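Local coordinates for protein Endonuclease/exonuclease/phosphatase (Beutenbergia cavernae DSM 12333, PDB 4RUW) that is of unknown specific function but belongs to the DNase I-like endonuclease/exonuclease/phosphatase family, binds a zinc ion and carries an additional immunoglobulin-like domain, at residues Met59-His64 and Ala318-Gly323; Asp121-Trp127 and Val151-Phe157. All coordinates share one frame; numbering follows the deposited sequence. Where two conformers were deposited one is given.

Contact 1: residues Met59-His64 and Ala318-Gly323; sequences MTWNIH and ASDHLG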
# COMPACT_ATOMS: atom_id res chain seq x y z
N MSE A 59 -5.11 -8.71 -3.54
CA MSE A 59 -5.62 -8.58 -2.19
C MSE A 59 -4.47 -8.54 -1.20
O MSE A 59 -3.46 -9.21 -1.40
CB MSE A 59 -6.53 -9.77 -1.90
CG MSE A 59 -7.11 -9.82 -0.49
SE MSE A 59 -8.36 -11.28 -0.23
CE MSE A 59 -9.04 -10.72 1.52
N THR A 60 -4.62 -7.74 -0.15
CA THR A 60 -3.70 -7.81 0.98
C THR A 60 -4.48 -7.95 2.28
O THR A 60 -5.55 -7.35 2.43
CB THR A 60 -2.73 -6.59 1.03
OG1 THR A 60 -1.71 -6.83 2.02
CG2 THR A 60 -3.45 -5.30 1.36
N TRP A 61 -3.95 -8.72 3.22
CA TRP A 61 -4.66 -8.95 4.46
C TRP A 61 -3.72 -9.33 5.59
O TRP A 61 -2.98 -10.31 5.48
CB TRP A 61 -5.68 -10.08 4.27
CG TRP A 61 -6.78 -10.16 5.28
CD1 TRP A 61 -7.08 -9.25 6.27
CD2 TRP A 61 -7.75 -11.21 5.40
NE1 TRP A 61 -8.18 -9.68 6.99
CE2 TRP A 61 -8.61 -10.88 6.47
CE3 TRP A 61 -7.98 -12.40 4.70
CZ2 TRP A 61 -9.68 -11.69 6.84
CZ3 TRP A 61 -9.03 -13.20 5.07
CH2 TRP A 61 -9.87 -12.85 6.14
N ASN A 62 -3.79 -8.59 6.69
CA ASN A 62 -3.15 -9.00 7.92
C ASN A 62 -4.14 -9.92 8.63
O ASN A 62 -5.20 -9.47 9.06
CB ASN A 62 -2.84 -7.76 8.76
CG ASN A 62 -2.19 -8.10 10.09
OD1 ASN A 62 -2.44 -9.15 10.68
ND2 ASN A 62 -1.34 -7.20 10.58
N ILE A 63 -3.80 -11.20 8.70
CA ILE A 63 -4.75 -12.21 9.15
C ILE A 63 -4.69 -12.50 10.65
O ILE A 63 -5.43 -13.37 11.13
CB ILE A 63 -4.63 -13.54 8.37
CG1 ILE A 63 -3.31 -14.26 8.67
CG2 ILE A 63 -4.83 -13.29 6.88
CD1 ILE A 63 -3.30 -15.73 8.24
N HIS A 64 -3.81 -11.81 11.38
CA HIS A 64 -3.74 -11.98 12.84
C HIS A 64 -3.59 -13.47 13.23
O HIS A 64 -4.27 -13.96 14.13
CB HIS A 64 -4.98 -11.36 13.50
CG HIS A 64 -4.88 -11.22 14.99
ND1 HIS A 64 -5.70 -11.90 15.86
CD2 HIS A 64 -4.05 -10.47 15.76
CE1 HIS A 64 -5.39 -11.58 17.10
NE2 HIS A 64 -4.39 -10.72 17.07
N ALA A 318 -13.28 -12.02 11.02
CA ALA A 318 -12.31 -13.11 10.91
C ALA A 318 -10.90 -12.69 11.33
O ALA A 318 -10.08 -13.55 11.70
CB ALA A 318 -12.29 -13.64 9.49
N SER A 319 -10.61 -11.39 11.27
CA SER A 319 -9.32 -10.85 11.69
C SER A 319 -9.52 -9.47 12.29
O SER A 319 -10.57 -8.86 12.10
CB SER A 319 -8.36 -10.75 10.50
OG SER A 319 -7.17 -10.07 10.88
N ASP A 320 -8.53 -8.96 13.01
CA ASP A 320 -8.61 -7.59 13.50
C ASP A 320 -8.24 -6.54 12.45
O ASP A 320 -8.33 -5.34 12.73
CB ASP A 320 -7.85 -7.41 14.83
CG ASP A 320 -6.35 -7.59 14.69
OD1 ASP A 320 -5.86 -8.03 13.63
OD2 ASP A 320 -5.65 -7.30 15.68
N HIS A 321 -7.82 -6.98 11.26
CA HIS A 321 -7.72 -6.10 10.10
C HIS A 321 -8.70 -6.57 9.05
O HIS A 321 -9.04 -7.75 9.01
CB HIS A 321 -6.32 -6.16 9.46
CG HIS A 321 -5.24 -5.49 10.26
ND1 HIS A 321 -4.52 -4.42 9.78
CD2 HIS A 321 -4.75 -5.76 11.49
CE1 HIS A 321 -3.63 -4.05 10.69
NE2 HIS A 321 -3.76 -4.85 11.74
N LEU A 322 -9.12 -5.65 8.19
CA LEU A 322 -9.91 -5.98 7.01
C LEU A 322 -8.99 -6.23 5.82
O LEU A 322 -7.98 -5.54 5.64
CB LEU A 322 -10.85 -4.83 6.66
CG LEU A 322 -11.88 -4.44 7.72
CD1 LEU A 322 -12.70 -3.25 7.22
CD2 LEU A 322 -12.80 -5.62 8.08
N GLY A 323 -9.37 -7.19 4.99
CA GLY A 323 -8.69 -7.38 3.72
C GLY A 323 -8.99 -6.23 2.77
O GLY A 323 -10.08 -5.66 2.78
O HOH W 1 -5.35 -6.22 6.30
O HOH W 2 -3.17 -8.46 13.38
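Met59 and Thr60 bring the end of strand 55-62 against Gly323, beginning a contact that joins the Trp-Asn and Ser-Asp-His motifs seen in the DNase I-like family. The methyl CE of Met59, a selenomethionine, comes within 4.0 Å of Gly323 CA, and the same CA offers a C-H to Thr60 O. Trp61 is the most covered residue of its segment. With CG anti to the backbone N (chi1 -161°), its indole lies against the incoming chain, Gly323 CA resting over the five-membered ring. Trp61 NE1 donates to His321 O at 2.9 Å, in the indole plane but from above the carbonyl plane.

Asn62 is laid over the imidazole of His321, amide and ring planes 12° apart, with Asn62 CB 3.8 Å from the ring centroid. Outside partners fix both flat groups: Asp235 takes the amide nitrogen and Asp296 takes ND1 of His321. Ser319 OG donates to a lone pair of Asn62 O at 2.7 Å and accepts from His321 N, an ST turn. Ile63 faces away from the loop and packs on Ile80, while Asn62 OD1 accepts from His64 N two residues on, an Asx turn. Asp320 OD2 lies over one face of the His64 ring, carboxylate and ring planes 49° apart, and His64 ND1 is hydrogen-bonded to Val67 O. One water donates both to Asn62 OD1 and, at 2.7 Å, to Asp320 OD1.

Contact 2: residues Asp121-Trp127 and Val151-Phe157; sequences DGYVHTW and VMSRHPF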
# COMPACT_ATOMS: atom_id res chain seq x y z
N ASP A 121 -8.97 -24.27 -5.06
CA ASP A 121 -9.40 -22.98 -5.59
C ASP A 121 -8.35 -22.37 -6.50
O ASP A 121 -8.52 -21.26 -7.00
CB ASP A 121 -9.71 -22.04 -4.43
CG ASP A 121 -10.74 -22.62 -3.50
OD1 ASP A 121 -11.89 -22.75 -3.94
OD2 ASP A 121 -10.40 -22.98 -2.35
N GLY A 122 -7.25 -23.09 -6.69
CA GLY A 122 -6.22 -22.70 -7.64
C GLY A 122 -5.00 -22.02 -7.04
O GLY A 122 -4.06 -21.71 -7.77
N TYR A 123 -4.99 -21.79 -5.73
CA TYR A 123 -3.87 -21.10 -5.10
C TYR A 123 -2.75 -22.07 -4.78
O TYR A 123 -2.48 -22.37 -3.62
CB TYR A 123 -4.33 -20.33 -3.85
CG TYR A 123 -5.33 -19.26 -4.20
CD1 TYR A 123 -4.92 -17.98 -4.57
CD2 TYR A 123 -6.69 -19.55 -4.23
CE1 TYR A 123 -5.84 -17.02 -4.94
CE2 TYR A 123 -7.62 -18.60 -4.59
CZ TYR A 123 -7.19 -17.34 -4.95
OH TYR A 123 -8.12 -16.40 -5.31
N VAL A 124 -2.09 -22.54 -5.83
CA VAL A 124 -1.11 -23.61 -5.70
C VAL A 124 0.34 -23.09 -5.74
O VAL A 124 1.28 -23.88 -5.70
CB VAL A 124 -1.30 -24.70 -6.76
CG1 VAL A 124 -2.65 -25.38 -6.57
CG2 VAL A 124 -1.18 -24.11 -8.16
N HIS A 125 0.50 -21.78 -5.83
CA HIS A 125 1.83 -21.16 -5.80
C HIS A 125 1.90 -20.28 -4.57
O HIS A 125 1.21 -19.27 -4.48
CB HIS A 125 2.04 -20.34 -7.08
CG HIS A 125 1.76 -21.12 -8.32
ND1 HIS A 125 2.60 -22.11 -8.78
CD2 HIS A 125 0.70 -21.09 -9.17
CE1 HIS A 125 2.08 -22.65 -9.88
NE2 HIS A 125 0.94 -22.04 -10.14
N THR A 126 2.71 -20.69 -3.60
CA THR A 126 2.79 -19.99 -2.33
C THR A 126 4.24 -19.79 -1.92
O THR A 126 5.09 -20.64 -2.18
CB THR A 126 2.10 -20.80 -1.21
OG1 THR A 126 2.81 -22.02 -1.00
CG2 THR A 126 0.65 -21.09 -1.57
N TRP A 127 4.51 -18.66 -1.27
CA TRP A 127 5.84 -18.42 -0.73
C TRP A 127 5.74 -17.77 0.64
O TRP A 127 4.99 -16.82 0.83
CB TRP A 127 6.66 -17.51 -1.66
CG TRP A 127 8.12 -17.67 -1.41
CD1 TRP A 127 8.84 -17.11 -0.40
CD2 TRP A 127 9.02 -18.50 -2.14
NE1 TRP A 127 10.15 -17.53 -0.47
CE2 TRP A 127 10.29 -18.38 -1.54
CE3 TRP A 127 8.89 -19.33 -3.26
CZ2 TRP A 127 11.41 -19.05 -2.01
CZ3 TRP A 127 10.00 -20.00 -3.73
CH2 TRP A 127 11.25 -19.86 -3.11
N VAL A 151 2.96 -14.74 0.06
CA VAL A 151 2.30 -14.50 -1.21
C VAL A 151 1.67 -15.80 -1.67
O VAL A 151 2.36 -16.83 -1.72
CB VAL A 151 3.27 -13.97 -2.29
CG1 VAL A 151 2.57 -13.89 -3.66
CG2 VAL A 151 3.83 -12.61 -1.89
N MSE A 152 0.38 -15.77 -1.98
CA MSE A 152 -0.30 -16.90 -2.60
C MSE A 152 -0.86 -16.45 -3.93
O MSE A 152 -1.36 -15.34 -4.07
CB MSE A 152 -1.45 -17.43 -1.72
CG MSE A 152 -1.03 -17.85 -0.32
SE MSE A 152 -2.47 -18.61 0.77
CE MSE A 152 -2.64 -20.33 -0.13
N SER A 153 -0.76 -17.32 -4.92
CA SER A 153 -1.11 -16.92 -6.27
C SER A 153 -1.73 -18.07 -7.05
O SER A 153 -1.36 -19.23 -6.88
CB SER A 153 0.17 -16.44 -6.96
OG SER A 153 -0.05 -16.15 -8.32
N ARG A 154 -2.68 -17.74 -7.91
CA ARG A 154 -3.24 -18.70 -8.86
C ARG A 154 -2.33 -18.86 -10.07
O ARG A 154 -2.54 -19.73 -10.91
CB ARG A 154 -4.62 -18.24 -9.33
CG ARG A 154 -5.72 -18.41 -8.30
CD ARG A 154 -7.07 -18.04 -8.86
NE ARG A 154 -8.15 -18.30 -7.91
CZ ARG A 154 -9.38 -18.66 -8.25
NH1 ARG A 154 -9.70 -18.83 -9.53
NH2 ARG A 154 -10.29 -18.88 -7.32
N HIS A 155 -1.30 -18.03 -10.15
CA HIS A 155 -0.43 -17.99 -11.32
C HIS A 155 1.01 -18.30 -10.92
O HIS A 155 1.43 -17.96 -9.82
CB HIS A 155 -0.52 -16.62 -11.98
CG HIS A 155 -1.93 -16.18 -12.20
ND1 HIS A 155 -2.79 -16.84 -13.05
CD2 HIS A 155 -2.66 -15.19 -11.63
CE1 HIS A 155 -3.97 -16.25 -13.02
NE2 HIS A 155 -3.92 -15.24 -12.17
N PRO A 156 1.76 -18.98 -11.80
CA PRO A 156 3.09 -19.45 -11.41
C PRO A 156 4.08 -18.33 -11.13
O PRO A 156 3.99 -17.23 -11.68
CB PRO A 156 3.54 -20.28 -12.62
CG PRO A 156 2.73 -19.79 -13.74
CD PRO A 156 1.41 -19.37 -13.17
N PHE A 157 5.04 -18.63 -10.26
CA PHE A 157 6.15 -17.74 -9.99
C PHE A 157 7.19 -17.85 -11.10
O PHE A 157 7.32 -18.90 -11.73
CB PHE A 157 6.80 -18.09 -8.66
CG PHE A 157 5.90 -17.93 -7.47
CD1 PHE A 157 4.99 -16.89 -7.39
CD2 PHE A 157 5.98 -18.82 -6.41
CE1 PHE A 157 4.17 -16.75 -6.28
CE2 PHE A 157 5.17 -18.69 -5.30
CZ PHE A 157 4.26 -17.65 -5.23
O HOH W 3 -4.16 -22.00 -10.52
O HOH W 4 -0.97 -22.18 -12.14
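His125 and Ser153 form a hydrogen-bonded pair where strands 125-133 and 146-153 run antiparallel (176° between 125-127 and 151-153), at one margin of a DNase I-like sheet. Ser153 N donates to His125 O at 2.8 Å, whereas the return bond from His125 N is weak. The residue with most surface covered by the other segment is His125, whose ring is held between two aliphatic groups: Pro156 CA sits over one face, 3.5 Å from the centroid, and Val124 CG2 covers the opposite one. His125 CB lies over the ring of Phe157.

Beyond the strand ends, Tyr123 receives Arg154. In one of two modelled conformers, Arg154 CG rests over the phenol face, 3.8 Å from the ring centroid. The extended chain carries the guanidinium across obliquely, its plane 75° from the ring. Arg154 CA also directs its hydrogen at Gly122 O. Pro89 holds Tyr123 OH, and one water joins Gly122 O to Arg154 O.

Among His125, Arg154 and Tyr123, the most covered side chains, C-H groups over aromatic faces do much of the joining. Another water meets His125 NE2 at the ring edge and donates to Arg154 O, so the imidazole is packed on its faces yet hydrogen-bonded in its plane.

One sheet serves both contacts. In contact 2 one of its two outermost strands, 125-133, pairs with 146-153; strand 91-98 comes next, and beyond it lies 55-62, which supplies one side of contact 1. The loop on the other side of contact 1 leads into strand 324-330, the next neighbour across. Centres are 18 Å apart and the nearest atoms about 7 Å, so the contacts do not touch, yet strand 91-98 bonds to the backbone of both. Along the chain the order is 59-64, 121-127, 151-157, 318-323: contact 2 joins strands close in sequence, while contact 1 brings together the sheet's first strand in chain order and the loop leading into its last, 324-330.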